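Local coordinates for putative NAD(P)H-flavin oxidoreductase (Streptococcus pyogenes serotype M1, PDB 2HAY), which binds flavin mononucleotide and, as a member of the nitroreductase family, probably catalyses NAD(P)H-dependent reduction of nitrogenous or quinone substrates, at residues 77-80 with 84-87. Sequence-based numbering, arbitrary orientation.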
ATOM      1  N   TYR B  77      12.802 -12.772 -14.980  1.00 28.81           N
ATOM      2  CA  TYR B  77      11.901 -13.183 -16.046  1.00 28.09           C
ATOM      3  C   TYR B  77      10.841 -12.119 -16.310  1.00 27.87           C
ATOM      4  O   TYR B  77      10.375 -11.973 -17.433  1.00 28.11           O
ATOM      5  CB  TYR B  77      11.315 -14.555 -15.746  1.00 28.15           C
ATOM      6  CG  TYR B  77      12.349 -15.625 -15.936  1.00 27.93           C
ATOM      7  CD1 TYR B  77      13.124 -16.067 -14.872  1.00 28.24           C
ATOM      8  CD2 TYR B  77      12.584 -16.167 -17.195  1.00 28.13           C
ATOM      9  CE1 TYR B  77      14.102 -17.044 -15.045  1.00 27.94           C
ATOM     10  CE2 TYR B  77      13.561 -17.165 -17.386  1.00 29.69           C
ATOM     11  CZ  TYR B  77      14.318 -17.586 -16.304  1.00 29.36           C
ATOM     12  OH  TYR B  77      15.280 -18.549 -16.483  1.00 29.79           O
ATOM     13  N   GLN B  78      10.516 -11.330 -15.293  1.00 27.25           N
ATOM     14  CA  GLN B  78       9.533 -10.257 -15.455  1.00 27.49           C
ATOM     15  C   GLN B  78      10.028  -9.167 -16.419  1.00 28.44           C
ATOM     16  O   GLN B  78       9.316  -8.799 -17.351  1.00 27.99           O
ATOM     17  CB  GLN B  78       9.121  -9.687 -14.098  1.00 26.60           C
ATOM     18  CG  GLN B  78       8.389 -10.678 -13.216  1.00 26.31           C
ATOM     19  CD  GLN B  78       9.288 -11.361 -12.196  1.00 27.96           C
ATOM     20  OE1 GLN B  78      10.397 -11.830 -12.512  1.00 27.11           O
ATOM     21  NE2 GLN B  78       8.817 -11.414 -10.950  1.00 30.17           N
ATOM     22  N   LEU B  79      11.259  -8.674 -16.199  1.00 29.38           N
ATOM     23  CA  LEU B  79      11.933  -7.770 -17.136  1.00 30.14           C
ATOM     24  C   LEU B  79      12.089  -8.372 -18.550  1.00 30.98           C
ATOM     25  O   LEU B  79      11.969  -7.648 -19.547  1.00 31.73           O
ATOM     26  CB  LEU B  79      13.300  -7.358 -16.583  1.00 30.24           C
ATOM     27  CG  LEU B  79      13.374  -6.394 -15.392  1.00 30.67           C
ATOM     28  CD1 LEU B  79      14.781  -6.391 -14.818  1.00 32.14           C
ATOM     29  CD2 LEU B  79      12.964  -4.968 -15.771  1.00 29.00           C
ATOM     30  N   GLU B  80      12.348  -9.678 -18.648  1.00 30.92           N
ATOM     31  CA  GLU B  80      12.433 -10.335 -19.945  1.00 31.40           C
ATOM     32  C   GLU B  80      11.112 -10.351 -20.715  1.00 31.10           C
ATOM     33  O   GLU B  80      11.098 -10.108 -21.929  1.00 31.65           O
ATOM     34  CB  GLU B  80      12.876 -11.793 -19.813  1.00 31.89           C
ATOM     35  CG  GLU B  80      14.337 -12.026 -19.634  1.00 35.30           C
ATOM     36  CD  GLU B  80      15.161 -11.890 -20.913  1.00 38.16           C
ATOM     37  OE1 GLU B  80      14.627 -12.014 -22.051  1.00 38.55           O
ATOM     38  OE2 GLU B  80      16.374 -11.671 -20.746  1.00 39.99           O
ATOM     39  N   HIS B  84       4.305  -4.727 -19.937  1.00 29.64           N
ATOM     40  CA  HIS B  84       4.701  -3.414 -19.427  1.00 30.24           C
ATOM     41  C   HIS B  84       5.331  -3.544 -18.064  1.00 30.37           C
ATOM     42  O   HIS B  84       5.054  -4.480 -17.310  1.00 30.84           O
ATOM     43  CB  HIS B  84       3.521  -2.459 -19.343  1.00 29.90           C
ATOM     44  CG  HIS B  84       3.053  -1.946 -20.668  1.00 31.49           C
ATOM     45  ND1 HIS B  84       2.167  -2.636 -21.461  1.00 32.49           N
ATOM     46  CD2 HIS B  84       3.323  -0.792 -21.328  1.00 32.93           C
ATOM     47  CE1 HIS B  84       1.910  -1.939 -22.553  1.00 31.98           C
ATOM     48  NE2 HIS B  84       2.602  -0.819 -22.502  1.00 33.27           N
ATOM     49  N   PHE B  85       6.172  -2.574 -17.746  1.00 30.45           N
ATOM     50  CA  PHE B  85       6.901  -2.567 -16.501  1.00 29.88           C
ATOM     51  C   PHE B  85       6.781  -1.174 -15.937  1.00 29.65           C
ATOM     52  O   PHE B  85       7.100  -0.200 -16.625  1.00 29.67           O
ATOM     53  CB  PHE B  85       8.358  -2.905 -16.771  1.00 30.32           C
ATOM     54  CG  PHE B  85       8.989  -3.692 -15.689  1.00 29.96           C
ATOM     55  CD1 PHE B  85       9.583  -3.053 -14.615  1.00 30.96           C
ATOM     56  CD2 PHE B  85       9.004  -5.076 -15.747  1.00 30.94           C
ATOM     57  CE1 PHE B  85      10.167  -3.784 -13.597  1.00 31.85           C
ATOM     58  CE2 PHE B  85       9.589  -5.820 -14.727  1.00 31.28           C
ATOM     59  CZ  PHE B  85      10.168  -5.178 -13.656  1.00 29.82           C
ATOM     60  N   ILE B  86       6.299  -1.068 -14.701  1.00 28.65           N
ATOM     61  CA  ILE B  86       6.039   0.244 -14.092  1.00 28.99           C
ATOM     62  C   ILE B  86       6.911   0.471 -12.876  1.00 28.55           C
ATOM     63  O   ILE B  86       6.970  -0.377 -11.989  1.00 28.95           O
ATOM     64  CB  ILE B  86       4.552   0.405 -13.686  1.00 28.92           C
ATOM     65  CG1 ILE B  86       3.673   0.475 -14.953  1.00 30.14           C
ATOM     66  CG2 ILE B  86       4.355   1.626 -12.798  1.00 28.41           C
ATOM     67  CD1 ILE B  86       2.175   0.560 -14.667  1.00 29.84           C
ATOM     68  N   LEU B  87       7.579   1.622 -12.839  1.00 27.81           N
ATOM     69  CA  LEU B  87       8.388   2.016 -11.693  1.00 27.30           C
ATOM     70  C   LEU B  87       7.576   2.917 -10.800  1.00 26.34           C
ATOM     71  O   LEU B  87       7.038   3.911 -11.276  1.00 26.53           O
ATOM     72  CB  LEU B  87       9.663   2.773 -12.152  1.00 26.61           C
ATOM     73  CG  LEU B  87      10.459   2.151 -13.294  1.00 27.34           C
ATOM     74  CD1 LEU B  87      11.626   3.074 -13.652  1.00 26.68           C
ATOM     75  CD2 LEU B  87      10.965   0.756 -12.924  1.00 25.59           C
TER
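Gln78 and Leu79 meet a single aromatic ring, that of Phe85, an example of one buried phenylalanine packing a short helix against the strand that follows it. Gln78 comes to the ring at its edge, close to the ring plane: its backbone C lies 3.8 Å from Phe85 CE2, and its CB stands 3.9 Å from the same CE2. Beyond CB the glutamine turns off. A turn about the CB-CG bond (chi2 97°) carries the amide away from the phenylalanine and toward the flavin; NE2 also makes a weak hydrogen bond back to the O of Gly74, itself an FMN-binding residue.

Leu79 takes the face instead. Its CG is set opposite the carbonyl carbon (chi1 -72°), from where the CD2 branch reaches over the ring. This methyl sits 3.6 Å from the Phe85 centroid and only 15° off the ring normal, a CH-pi contact; it is displaced slightly toward the rim, its nearest ring atom being CZ at 3.5 Å from Leu79 CD2. The leucine backbone joins in as well, with N 3.6 Å from Phe85 CE2. The methyl thus packs on the face while the Gln78-Leu79 peptide borders the edge near CE2, a junction of van der Waals and CH-pi kind around a ring that also packs on Met197 and Ser199 of the neighbouring strand and on Lys65 of helix 62-68.

Two residues separate the end of helix 76-81 from the start of strand 84-91, an inner strand of the antiparallel sheet, bonded to both 54-59 and 192-201. The result is a tight helix-to-strand connection bordering the FMN site, to which Gln78 belongs, in the nitroreductase fold.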